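Local coordinates for protein phenylacetaldehyde dehydrogenase (Burkholderia cenocepacia, PDB 4O5H) that probably oxidises phenylacetaldehyde to phenylacetate with NAD+ as the electron acceptor, as a member of the aldehyde dehydrogenase family, at residues A[17-22]-A[348-353]; A[61-66]-A[236-241]; A[168-173]-A[503-508]. All coordinates share one frame; numbering follows the deposited sequence. Where two conformers were deposited one is given.

Interaction 1 (A[17-22]-A[348-353]); sequences FALLDA and PGMDPA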
ATOM      1  N   PHE A  17     -35.986 -12.181  26.043  1.00 37.59           N
ATOM      2  CA  PHE A  17     -35.289 -11.095  26.745  1.00 36.52           C
ATOM      3  C   PHE A  17     -35.782  -9.775  26.230  1.00 34.64           C
ATOM      4  O   PHE A  17     -36.033  -9.650  25.047  1.00 34.40           O
ATOM      5  CB  PHE A  17     -33.791 -11.291  26.512  1.00 36.54           C
ATOM      6  CG  PHE A  17     -33.244 -12.424  27.326  1.00 37.24           C
ATOM      7  CD1 PHE A  17     -33.136 -12.286  28.717  1.00 38.82           C
ATOM      8  CD2 PHE A  17     -32.961 -13.650  26.741  1.00 36.59           C
ATOM      9  CE1 PHE A  17     -32.698 -13.336  29.518  1.00 40.19           C
ATOM     10  CE2 PHE A  17     -32.526 -14.700  27.530  1.00 39.34           C
ATOM     11  CZ  PHE A  17     -32.392 -14.548  28.920  1.00 39.91           C
ATOM     12  N   ALA A  18     -35.931  -8.792  27.108  1.00 32.44           N
ATOM     13  CA  ALA A  18     -36.597  -7.550  26.736  1.00 30.48           C
ATOM     14  C   ALA A  18     -35.714  -6.754  25.793  1.00 27.00           C
ATOM     15  O   ALA A  18     -34.508  -6.835  25.848  1.00 26.17           O
ATOM     16  CB  ALA A  18     -36.910  -6.727  27.975  1.00 32.51           C
ATOM     17  N   LEU A  19     -36.336  -5.974  24.928  1.00 25.08           N
ATOM     18  CA  LEU A  19     -35.623  -5.114  24.019  1.00 22.89           C
ATOM     19  C   LEU A  19     -36.109  -3.711  24.260  1.00 22.23           C
ATOM     20  O   LEU A  19     -37.257  -3.515  24.620  1.00 21.25           O
ATOM     21  CB  LEU A  19     -35.955  -5.486  22.584  1.00 22.50           C
ATOM     22  CG  LEU A  19     -35.456  -6.820  22.065  1.00 22.14           C
ATOM     23  CD1 LEU A  19     -35.933  -7.010  20.651  1.00 21.94           C
ATOM     24  CD2 LEU A  19     -33.947  -6.874  22.125  1.00 21.41           C
ATOM     25  N   LEU A  20     -35.246  -2.735  23.992  1.00 20.85           N
ATOM     26  CA  LEU A  20     -35.680  -1.355  24.043  1.00 21.31           C
ATOM     27  C   LEU A  20     -36.784  -1.151  23.027  1.00 21.41           C
ATOM     28  O   LEU A  20     -36.779  -1.746  21.938  1.00 20.83           O
ATOM     29  CB  LEU A  20     -34.518  -0.387  23.764  1.00 20.63           C
ATOM     30  CG  LEU A  20     -33.403  -0.327  24.809  1.00 20.79           C
ATOM     31  CD1 LEU A  20     -32.324   0.601  24.315  1.00 20.59           C
ATOM     32  CD2 LEU A  20     -33.911   0.158  26.150  1.00 22.76           C
ATOM     33  N   ASP A  21     -37.685  -0.236  23.347  1.00 22.02           N
ATOM     34  CA  ASP A  21     -38.658   0.230  22.373  1.00 22.83           C
ATOM     35  C   ASP A  21     -37.995   0.697  21.076  1.00 21.58           C
ATOM     36  O   ASP A  21     -38.500   0.406  19.971  1.00 21.24           O
ATOM     37  CB  ASP A  21     -39.503   1.368  22.950  1.00 24.47           C
ATOM     38  CG  ASP A  21     -40.471   0.905  24.024  1.00 26.34           C
ATOM     39  OD1 ASP A  21     -40.680  -0.321  24.215  1.00 26.61           O
ATOM     40  OD2 ASP A  21     -41.070   1.804  24.674  1.00 28.98           O
ATOM     41  N   ALA A  22     -36.882   1.430  21.177  1.00 20.84           N
ATOM     42  CA  ALA A  22     -36.217   1.953  19.983  1.00 19.83           C
ATOM     43  C   ALA A  22     -35.755   0.799  19.071  1.00 19.30           C
ATOM     44  O   ALA A  22     -35.843   0.905  17.847  1.00 19.58           O
ATOM     45  CB  ALA A  22     -35.040   2.860  20.344  1.00 19.89           C
ATOM     46  N   PRO A 348     -28.201 -17.594  23.700  1.00 14.61           N
ATOM     47  CA  PRO A 348     -28.489 -16.378  22.943  1.00 14.43           C
ATOM     48  C   PRO A 348     -27.777 -15.148  23.503  1.00 14.37           C
ATOM     49  O   PRO A 348     -27.644 -14.970  24.723  1.00 13.87           O
ATOM     50  CB  PRO A 348     -30.000 -16.231  23.045  1.00 14.66           C
ATOM     51  CG  PRO A 348     -30.459 -17.168  24.093  1.00 15.35           C
ATOM     52  CD  PRO A 348     -29.389 -18.153  24.372  1.00 15.63           C
ATOM     53  N   GLY A 349     -27.330 -14.293  22.589  1.00 14.46           N
ATOM     54  CA  GLY A 349     -26.533 -13.138  22.966  1.00 14.45           C
ATOM     55  C   GLY A 349     -27.264 -12.144  23.845  1.00 14.70           C
ATOM     56  O   GLY A 349     -26.649 -11.419  24.625  1.00 14.35           O
ATOM     57  N   MET A 350     -28.577 -12.123  23.747  1.00 15.39           N
ATOM     58  CA  MET A 350     -29.340 -11.212  24.566  1.00 16.63           C
ATOM     59  C   MET A 350     -29.464 -11.643  26.033  1.00 18.31           C
ATOM     60  O   MET A 350     -29.870 -10.837  26.860  1.00 18.87           O
ATOM     61  CB  MET A 350     -30.722 -10.981  23.962  1.00 17.14           C
ATOM     62  CG  MET A 350     -30.745 -10.031  22.785  1.00 16.83           C
ATOM     63  SD  MET A 350     -30.245  -8.352  23.212  1.00 17.22           S
ATOM     64  CE  MET A 350     -31.361  -7.968  24.553  1.00 18.32           C
ATOM     65  N   ASP A 351     -29.065 -12.871  26.372  1.00 19.06           N
ATOM     66  CA  ASP A 351     -29.082 -13.339  27.764  1.00 20.30           C
ATOM     67  C   ASP A 351     -27.795 -12.889  28.434  1.00 20.07           C
ATOM     68  O   ASP A 351     -26.718 -13.203  27.951  1.00 19.40           O
ATOM     69  CB  ASP A 351     -29.179 -14.876  27.785  1.00 21.65           C
ATOM     70  CG  ASP A 351     -29.226 -15.477  29.200  1.00 23.47           C
ATOM     71  OD1 ASP A 351     -28.868 -14.828  30.196  1.00 23.14           O
ATOM     72  OD2 ASP A 351     -29.589 -16.657  29.275  1.00 24.54           O
ATOM     73  N   PRO A 352     -27.895 -12.157  29.560  1.00 20.04           N
ATOM     74  CA  PRO A 352     -26.700 -11.634  30.185  1.00 20.05           C
ATOM     75  C   PRO A 352     -25.807 -12.748  30.709  1.00 19.82           C
ATOM     76  O   PRO A 352     -24.639 -12.515  30.913  1.00 20.39           O
ATOM     77  CB  PRO A 352     -27.220 -10.789  31.354  1.00 20.73           C
ATOM     78  CG  PRO A 352     -28.692 -10.790  31.289  1.00 21.07           C
ATOM     79  CD  PRO A 352     -29.142 -11.588  30.119  1.00 21.05           C
ATOM     80  N   ALA A 353     -26.333 -13.946  30.896  1.00 19.87           N
ATOM     81  CA  ALA A 353     -25.497 -15.065  31.310  1.00 20.67           C
ATOM     82  C   ALA A 353     -24.626 -15.636  30.186  1.00 20.01           C
ATOM     83  O   ALA A 353     -23.710 -16.388  30.455  1.00 19.86           O
ATOM     84  CB  ALA A 353     -26.366 -16.165  31.895  1.00 21.56           C
TER

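Interaction 2 (A[61-66]-A[236-241]); sequences RVPEAD and IVTGYG. With EDO (1,2-ethanediol), chain G.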
ATOM      1  N   ARG A  61     -35.479  -7.354   6.695  1.00 17.84           N
ATOM      2  CA  ARG A  61     -35.042  -7.471   5.318  1.00 18.53           C
ATOM      3  C   ARG A  61     -34.381  -6.171   4.882  1.00 17.18           C
ATOM      4  O   ARG A  61     -34.813  -5.094   5.255  1.00 16.78           O
ATOM      5  CB  ARG A  61     -36.232  -7.752   4.433  1.00 22.23           C
ATOM      6  CG  ARG A  61     -37.026  -8.981   4.861  1.00 25.01           C
ATOM      7  CD  ARG A  61     -38.277  -9.129   4.040  1.00 29.21           C
ATOM      8  NE  ARG A  61     -37.979  -9.648   2.715  1.00 33.60           N
ATOM      9  CZ  ARG A  61     -38.862  -9.710   1.706  1.00 40.28           C
ATOM     10  NH1 ARG A  61     -40.127  -9.278   1.866  1.00 41.16           N
ATOM     11  NH2 ARG A  61     -38.481 -10.210   0.522  1.00 40.53           N
ATOM     12  N   VAL A  62     -33.334  -6.271   4.088  1.00 16.17           N
ATOM     13  CA  VAL A  62     -32.639  -5.075   3.576  1.00 15.26           C
ATOM     14  C   VAL A  62     -32.512  -5.171   2.053  1.00 15.51           C
ATOM     15  O   VAL A  62     -32.635  -6.273   1.490  1.00 16.01           O
ATOM     16  CB  VAL A  62     -31.255  -4.880   4.218  1.00 13.86           C
ATOM     17  CG1 VAL A  62     -31.390  -4.772   5.731  1.00 13.67           C
ATOM     18  CG2 VAL A  62     -30.289  -5.980   3.811  1.00 13.89           C
ATOM     19  N   PRO A  63     -32.245  -4.033   1.374  1.00 14.81           N
ATOM     20  CA  PRO A  63     -32.051  -4.122  -0.045  1.00 15.40           C
ATOM     21  C   PRO A  63     -30.894  -5.012  -0.459  1.00 15.78           C
ATOM     22  O   PRO A  63     -29.850  -5.030   0.199  1.00 14.14           O
ATOM     23  CB  PRO A  63     -31.803  -2.682  -0.470  1.00 15.36           C
ATOM     24  CG  PRO A  63     -32.542  -1.885   0.571  1.00 15.44           C
ATOM     25  CD  PRO A  63     -32.218  -2.646   1.832  1.00 14.59           C
ATOM     26  N   GLU A  64     -31.095  -5.692  -1.587  1.00 17.25           N
ATOM     27  CA  GLU A  64     -30.056  -6.450  -2.257  1.00 18.59           C
ATOM     28  C   GLU A  64     -29.554  -5.668  -3.489  1.00 17.88           C
ATOM     29  O   GLU A  64     -30.108  -5.778  -4.584  1.00 18.61           O
ATOM     30  CB  GLU A  64     -30.613  -7.801  -2.686  1.00 21.72           C
ATOM     31  CG  GLU A  64     -29.527  -8.692  -3.257  1.00 23.88           C
ATOM     32  CD  GLU A  64     -30.007  -9.665  -4.297  1.00 27.19           C
ATOM     33  OE1 GLU A  64     -31.093 -10.255  -4.201  1.00 31.22           O
ATOM     34  OE2 GLU A  64     -29.260  -9.835  -5.232  1.00 29.72           O
ATOM     35  N   ALA A  65     -28.490  -4.890  -3.294  1.00 16.64           N
ATOM     36  CA  ALA A  65     -27.975  -3.977  -4.327  1.00 16.94           C
ATOM     37  C   ALA A  65     -27.268  -4.729  -5.422  1.00 17.72           C
ATOM     38  O   ALA A  65     -26.644  -5.730  -5.162  1.00 17.75           O
ATOM     39  CB  ALA A  65     -27.005  -2.993  -3.725  1.00 15.90           C
ATOM     40  N   ASP A  66     -27.414  -4.258  -6.649  1.00 19.05           N
ATOM     41  CA  ASP A  66     -26.573  -4.738  -7.748  1.00 20.62           C
ATOM     42  C   ASP A  66     -25.615  -3.617  -8.167  1.00 19.58           C
ATOM     43  O   ASP A  66     -25.508  -2.576  -7.486  1.00 16.97           O
ATOM     44  CB  ASP A  66     -27.409  -5.380  -8.892  1.00 22.98           C
ATOM     45  CG  ASP A  66     -28.224  -4.365  -9.716  1.00 25.54           C
ATOM     46  OD1 ASP A  66     -28.033  -3.151  -9.627  1.00 26.00           O
ATOM     47  OD2 ASP A  66     -29.104  -4.785 -10.485  1.00 28.92           O
ATOM     48  N   ILE A 236     -24.216   4.040   1.997  1.00 10.30           N
ATOM     49  CA  ILE A 236     -24.244   2.687   2.552  1.00 10.37           C
ATOM     50  C   ILE A 236     -25.086   1.783   1.687  1.00 10.49           C
ATOM     51  O   ILE A 236     -26.296   1.986   1.556  1.00 10.74           O
ATOM     52  CB  ILE A 236     -24.787   2.651   3.964  1.00 10.87           C
ATOM     53  CG1 ILE A 236     -24.000   3.608   4.859  1.00 11.28           C
ATOM     54  CG2 ILE A 236     -24.663   1.238   4.565  1.00 10.87           C
ATOM     55  CD1 ILE A 236     -24.535   3.782   6.277  1.00 11.69           C
ATOM     56  N   VAL A 237     -24.451   0.765   1.114  1.00 10.62           N
ATOM     57  CA  VAL A 237     -25.108  -0.142   0.178  1.00 11.22           C
ATOM     58  C   VAL A 237     -25.089  -1.544   0.712  1.00 11.45           C
ATOM     59  O   VAL A 237     -24.033  -2.008   1.136  1.00 11.86           O
ATOM     60  CB  VAL A 237     -24.462  -0.111  -1.230  1.00 11.16           C
ATOM     61  CG1 VAL A 237     -24.709   1.228  -1.898  1.00 11.15           C
ATOM     62  CG2 VAL A 237     -22.969  -0.322  -1.200  1.00 11.02           C
ATOM     63  N   THR A 238     -26.229  -2.234   0.681  1.00 11.89           N
ATOM     64  CA  THR A 238     -26.334  -3.580   1.295  1.00 12.13           C
ATOM     65  C   THR A 238     -26.482  -4.583   0.175  1.00 12.92           C
ATOM     66  O   THR A 238     -26.942  -4.223  -0.902  1.00 12.67           O
ATOM     67  CB  THR A 238     -27.535  -3.679   2.230  1.00 12.21           C
ATOM     68  OG1 THR A 238     -28.724  -3.142   1.588  1.00 11.94           O
ATOM     69  CG2 THR A 238     -27.265  -2.903   3.516  1.00 11.96           C
ATOM     70  N   GLY A 239     -26.011  -5.808   0.402  1.00 13.58           N
ATOM     71  CA  GLY A 239     -26.102  -6.868  -0.617  1.00 14.51           C
ATOM     72  C   GLY A 239     -25.004  -7.889  -0.533  1.00 15.18           C
ATOM     73  O   GLY A 239     -24.239  -7.889   0.433  1.00 14.87           O
ATOM     74  N   TYR A 240     -24.865  -8.711  -1.578  1.00 16.61           N
ATOM     75  CA  TYR A 240     -23.882  -9.774  -1.581  1.00 17.32           C
ATOM     76  C   TYR A 240     -22.505  -9.294  -1.950  1.00 16.98           C
ATOM     77  O   TYR A 240     -22.343  -8.386  -2.775  1.00 16.53           O
ATOM     78  CB  TYR A 240     -24.294 -10.878  -2.549  1.00 19.13           C
ATOM     79  CG  TYR A 240     -25.570 -11.546  -2.165  1.00 21.69           C
ATOM     80  CD1 TYR A 240     -25.611 -12.334  -1.035  1.00 23.34           C
ATOM     81  CD2 TYR A 240     -26.749 -11.401  -2.927  1.00 23.62           C
ATOM     82  CE1 TYR A 240     -26.777 -12.961  -0.651  1.00 24.87           C
ATOM     83  CE2 TYR A 240     -27.924 -12.032  -2.539  1.00 25.18           C
ATOM     84  CZ  TYR A 240     -27.920 -12.798  -1.409  1.00 25.78           C
ATOM     85  OH  TYR A 240     -29.057 -13.422  -0.983  1.00 30.80           O
ATOM     86  N   GLY A 241     -21.516  -9.921  -1.335  1.00 16.77           N
ATOM     87  CA  GLY A 241     -20.109  -9.705  -1.662  1.00 17.18           C
ATOM     88  C   GLY A 241     -19.805  -9.939  -3.131  1.00 17.41           C
ATOM     89  O   GLY A 241     -19.114  -9.147  -3.736  1.00 16.87           O
TER
HETATM   90  C1  EDO G 603     -16.066  -8.827  -2.722  1.00 33.45           C
HETATM   91  O1  EDO G 603     -16.552  -9.916  -3.516  1.00 36.46           O
HETATM   92  C2  EDO G 603     -16.868  -8.471  -1.457  1.00 33.79           C
HETATM   93  O2  EDO G 603     -16.530  -9.173  -0.223  1.00 33.80           O
HETATM   94  O   HOH W   1     -26.124  -8.014  -3.969  1.00 12.26           O

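Interaction 3 (A[168-173]-A[503-508]); sequences AYTRKE and SKSVMM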
ATOM      1  N   ALA A 168      10.329  24.353  -0.765  1.00 11.34           N
ATOM      2  CA  ALA A 168       9.801  22.995  -0.990  1.00 11.18           C
ATOM      3  C   ALA A 168       9.106  22.420   0.241  1.00 10.65           C
ATOM      4  O   ALA A 168       9.548  22.665   1.364  1.00 10.56           O
ATOM      5  CB  ALA A 168      10.937  22.065  -1.396  1.00 11.49           C
ATOM      6  N   TYR A 169       7.959  21.789   0.019  1.00 10.26           N
ATOM      7  CA  TYR A 169       7.105  21.278   1.070  1.00  9.77           C
ATOM      8  C   TYR A 169       6.202  20.183   0.550  1.00  9.68           C
ATOM      9  O   TYR A 169       6.169  19.937  -0.623  1.00  9.59           O
ATOM     10  CB  TYR A 169       6.281  22.391   1.706  1.00  9.41           C
ATOM     11  CG  TYR A 169       5.255  23.066   0.812  1.00  9.42           C
ATOM     12  CD1 TYR A 169       5.605  24.136  -0.017  1.00  9.58           C
ATOM     13  CD2 TYR A 169       3.929  22.663   0.816  1.00  9.34           C
ATOM     14  CE1 TYR A 169       4.659  24.743  -0.839  1.00  9.53           C
ATOM     15  CE2 TYR A 169       2.960  23.292  -0.000  1.00  9.56           C
ATOM     16  CZ  TYR A 169       3.348  24.334  -0.823  1.00  9.52           C
ATOM     17  OH  TYR A 169       2.431  24.949  -1.624  1.00  9.86           O
ATOM     18  N   THR A 170       5.576  19.446   1.465  1.00  9.94           N
ATOM     19  CA  THR A 170       4.590  18.441   1.153  1.00 10.44           C
ATOM     20  C   THR A 170       3.232  18.846   1.732  1.00 11.13           C
ATOM     21  O   THR A 170       3.148  19.514   2.794  1.00 10.51           O
ATOM     22  CB  THR A 170       4.974  17.026   1.642  1.00 10.49           C
ATOM     23  OG1 THR A 170       5.055  17.026   3.064  1.00 10.20           O
ATOM     24  CG2 THR A 170       6.307  16.594   1.050  1.00 10.76           C
ATOM     25  N   ARG A 171       2.187  18.493   1.002  1.00 15.41           N
ATOM     26  CA  ARG A 171       0.789  18.641   1.409  1.00 16.72           C
ATOM     27  C   ARG A 171       0.195  17.304   1.527  1.00 18.22           C
ATOM     28  O   ARG A 171       0.493  16.408   0.713  1.00 19.07           O
ATOM     29  CB  ARG A 171      -0.049  19.232   0.305  1.00 18.21           C
ATOM     30  CG  ARG A 171       0.168  20.659   0.033  1.00 19.02           C
ATOM     31  CD  ARG A 171      -0.502  21.120  -1.267  1.00 20.29           C
ATOM     32  NE  ARG A 171      -1.898  20.761  -1.423  1.00 20.22           N
ATOM     33  CZ  ARG A 171      -2.937  21.395  -0.901  1.00 20.98           C
ATOM     34  NH1 ARG A 171      -2.792  22.493  -0.167  1.00 22.10           N
ATOM     35  NH2 ARG A 171      -4.139  20.928  -1.131  1.00 20.88           N
ATOM     36  N   LYS A 172      -0.672  17.116   2.506  1.00 19.19           N
ATOM     37  CA  LYS A 172      -1.361  15.859   2.607  1.00 20.03           C
ATOM     38  C   LYS A 172      -2.786  16.112   2.156  1.00 20.41           C
ATOM     39  O   LYS A 172      -3.451  16.967   2.711  1.00 23.48           O
ATOM     40  CB  LYS A 172      -1.235  15.290   4.019  1.00 21.26           C
ATOM     41  CG  LYS A 172       0.161  14.802   4.298  1.00 22.22           C
ATOM     42  CD  LYS A 172       0.224  14.025   5.591  1.00 24.86           C
ATOM     43  CE  LYS A 172       1.655  13.574   5.865  1.00 26.85           C
ATOM     44  NZ  LYS A 172       1.717  13.122   7.297  1.00 28.62           N
ATOM     45  N   GLU A 173      -3.194  15.492   1.058  1.00 17.49           N
ATOM     46  CA  GLU A 173      -4.523  15.713   0.537  1.00 16.32           C
ATOM     47  C   GLU A 173      -5.337  14.469   0.824  1.00 14.36           C
ATOM     48  O   GLU A 173      -4.774  13.394   0.970  1.00 13.43           O
ATOM     49  CB  GLU A 173      -4.432  15.974  -0.953  1.00 16.82           C
ATOM     50  CG  GLU A 173      -3.555  17.204  -1.241  1.00 16.76           C
ATOM     51  CD  GLU A 173      -3.525  17.590  -2.708  1.00 16.74           C
ATOM     52  OE1 GLU A 173      -3.826  16.733  -3.557  1.00 16.09           O
ATOM     53  OE2 GLU A 173      -3.170  18.767  -2.991  1.00 16.56           O
ATOM     54  N   SER A 503       0.180  12.207  -0.647  1.00 12.33           N
ATOM     55  CA  SER A 503       1.156  13.249  -0.432  0.50 12.19           C
ATOM     56  C   SER A 503       1.452  13.952  -1.762  1.00 12.03           C
ATOM     57  O   SER A 503       1.654  13.299  -2.798  1.00 12.54           O
ATOM     58  CB  SER A 503       2.430  12.629   0.138  0.50 12.40           C
ATOM     59  OG  SER A 503       3.380  13.606   0.502  0.50 12.88           O
ATOM     60  N   LYS A 504       1.439  15.270  -1.754  1.00 11.17           N
ATOM     61  CA  LYS A 504       1.821  16.077  -2.904  1.00 10.73           C
ATOM     62  C   LYS A 504       3.053  16.878  -2.523  1.00 10.40           C
ATOM     63  O   LYS A 504       2.993  17.700  -1.597  1.00 10.03           O
ATOM     64  CB  LYS A 504       0.675  17.011  -3.326  1.00 10.96           C
ATOM     65  CG  LYS A 504       1.034  18.024  -4.428  1.00 11.29           C
ATOM     66  CD  LYS A 504      -0.104  18.973  -4.761  1.00 11.68           C
ATOM     67  CE  LYS A 504      -1.179  18.295  -5.573  1.00 11.96           C
ATOM     68  NZ  LYS A 504      -2.431  19.127  -5.625  1.00 12.46           N
ATOM     69  N   SER A 505       4.151  16.667  -3.229  1.00 10.01           N
ATOM     70  CA  SER A 505       5.318  17.506  -3.056  1.00 10.01           C
ATOM     71  C   SER A 505       5.165  18.786  -3.914  1.00 10.18           C
ATOM     72  O   SER A 505       4.686  18.728  -5.021  1.00 10.35           O
ATOM     73  CB  SER A 505       6.573  16.770  -3.457  1.00 10.12           C
ATOM     74  OG  SER A 505       6.817  15.707  -2.581  1.00 10.05           O
ATOM     75  N   VAL A 506       5.593  19.918  -3.365  1.00 10.22           N
ATOM     76  CA  VAL A 506       5.550  21.198  -4.038  1.00 10.66           C
ATOM     77  C   VAL A 506       6.946  21.808  -3.981  1.00 11.06           C
ATOM     78  O   VAL A 506       7.546  21.876  -2.901  1.00 10.70           O
ATOM     79  CB  VAL A 506       4.543  22.148  -3.356  1.00 10.60           C
ATOM     80  CG1 VAL A 506       4.440  23.471  -4.109  1.00 10.99           C
ATOM     81  CG2 VAL A 506       3.164  21.482  -3.302  1.00 10.64           C
ATOM     82  N   MET A 507       7.452  22.268  -5.115  1.00 11.76           N
ATOM     83  CA  MET A 507       8.795  22.799  -5.176  1.00 12.74           C
ATOM     84  C   MET A 507       8.804  24.033  -6.040  1.00 12.69           C
ATOM     85  O   MET A 507       8.610  23.955  -7.240  1.00 12.77           O
ATOM     86  CB  MET A 507       9.749  21.740  -5.747  1.00 13.86           C
ATOM     87  CG  MET A 507      11.215  22.158  -5.770  1.00 15.52           C
ATOM     88  SD  MET A 507      12.283  20.950  -6.617  1.00 18.62           S
ATOM     89  CE  MET A 507      13.057  19.974  -5.386  1.00 20.29           C
ATOM     90  N   MET A 508       9.052  25.173  -5.411  1.00 12.59           N
ATOM     91  CA  MET A 508       8.965  26.474  -6.059  1.00 12.66           C
ATOM     92  C   MET A 508      10.347  27.097  -6.188  1.00 12.89           C
ATOM     93  O   MET A 508      11.048  27.289  -5.206  1.00 12.65           O
ATOM     94  CB  MET A 508       8.113  27.405  -5.248  1.00 12.65           C
ATOM     95  CG  MET A 508       6.735  26.878  -4.924  1.00 12.84           C
ATOM     96  SD  MET A 508       5.584  28.206  -4.527  1.00 13.31           S
ATOM     97  CE  MET A 508       4.134  27.307  -4.054  1.00 13.17           C
TER
HETATM   98  O   HOH W   2      -5.052  17.056  -6.001  1.00 18.37           O

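Interaction 1 (A[17-22]-A[348-353])
The ring of Phe17 lies against the Met350-Asp351 peptide, with one face over the backbone of 348-353. Asp351 CA sits 3.8 Å from the Phe17 ring centroid and 15° off the ring normal, a CH-pi contact, while the carbonyl carbon of Met350 lies over the same face, displaced toward the rim. At the far end of the ring, Phe17 CZ approaches Asp351 CG to 3.3 Å, the carboxylate plane tilted 35° from that of the ring, and Phe17 CE1 reaches Pro352 CD at 4.0 Å. Nearer the backbone, CB of Phe17 meets CB of Met350. The Met350 chain is bent at both chi2 and chi3, and Met350 CE, its methyl, touches Leu19 CD2 at 3.7 Å and the carbonyl O of Ala18 at 3.6 Å.

The platform under the ring is a type I beta turn from Pro348 to Asp351, closed by Asp351 N donating to Pro348 O. It is followed by an Asx turn, in which Asp351 OD1 accepts from Ala353 N at 2.8 Å, from above the carboxylate plane; this bond helps hold the carboxylate beside the Phe17 ring. No hydrogen bond joins the two segments, so the contact rests on van der Waals and CH-pi packing at the protein surface. Farther out, Gly349 is bonded through its backbone to Val124, and Leu20, the N-cap residue of helix 21-28, donates its backbone N to Glu114 of helix 109-120.

Interaction 2 (A[61-66]-A[236-241])
Strand 57-63 ends where Glu64 and Gly239 bring their CA atoms to 4.3 Å, the touching parts running 66° apart, and Ala65 N donates to Thr238 O at 2.9 Å with an N-H...O angle of 156°. The Thr238 side chain makes a second bond beside it: Thr238 OG1 donates to Pro63 O at 2.6 Å. Thr238 OG1, which stands between its own backbone N and carbonyl carbon, also lies 3.5 Å from Pro63 CD. Val62 CG2 touches Thr238 CB.

The 236-241 segment is the turn between strand 234-236 of the large mixed sheet and helix 241-250, a strand-turn-helix unit. Gly239 has backbone angles that would press a CB against the preceding carbonyl O, and that CB would also crowd Ala65 N.

Beyond the glycine, the extended Glu64 chain brings its carboxylate to the Tyr240 ring, Glu64 CD lying 3.6 Å from Tyr240 CE2, with Glu64 OE2 at the ring edge and the two planes 64° apart. A water bridges the backbones there, donating to Ala65 O at 2.6 Å and accepting from Tyr240 N. Met33 of strand 33-35 packs on Pro63, Ala65 and Thr238, while Leu218 of helix 215-227 touches Val62 and Thr238; Lys208 NZ bonds Gly239 O.

Interaction 3 (A[168-173]-A[503-508])
Two antiparallel strands, 166-181 and 501-509, form the projecting beta arm here, and the second of them also pairs in parallel with a strand of the second subunit, so the sheet continues across the dimer interface. Tyr169 with Val506 and Arg171 with Lys504 are the hydrogen-bonded pairs, each with two N-H...O bonds; in one, Val506 N donates to Tyr169 O at 2.8 Å. On the face carrying these four side chains, the Tyr169 ring lies over Val506: Val506 CB stands 3.7 Å from the Tyr169 centroid, 18° off the normal, and Val506 CG1 comes within 3.5 Å of Tyr169 CE1. Met508 CE sits at the ring edge, 3.8 Å from Tyr169 OH. Tyr169 CG lies between the backbone N and the carbonyl carbon (chi1 65°), and the Tyr169 and Val506 side chains run side by side.

Along the same face, Glu173 OE2 gathers three donors. Arg171 grips Glu173 OE2 side-on, Arg171 NE at 2.8 Å on the anti lone pair and Arg171 NH2 at 3.0 Å, while Lys504 NZ takes the syn lone pair of Glu173 OE2 at 2.8 Å. This shared oxygen probably offsets the repulsion between Arg171 NE and Lys504 NZ, 4.5 Å apart. Lys504 NZ also donates to Ile461 O and Val458 O of the second subunit. On the other face, Thr170 CG2 packs on Ser505 OG, which bonds Pro479 O of the second subunit; Thr170 OG1 bonds Ser152 N.

Starting from the N terminus, residues 17-22 are the first to be engaged, and they wait until 348-353 for their partner, so interaction 1 closes a loop of 325 residues, tying the start of helix 21-28 to the loop between helices 330-343 and 362-378. Within that loop interaction 2 opens at 61-66, interaction 3 opens at 168-173, and interaction 2 closes at 236-241, joining the end of strand 57-63 to the turn before helix 241-250. Interaction 3 finds its partner only near the C terminus and therefore crosses both others. Its centre is 53 Å from that of interaction 1, across the chain's centre, where it pairs the two strands of the arm that meets the second subunit.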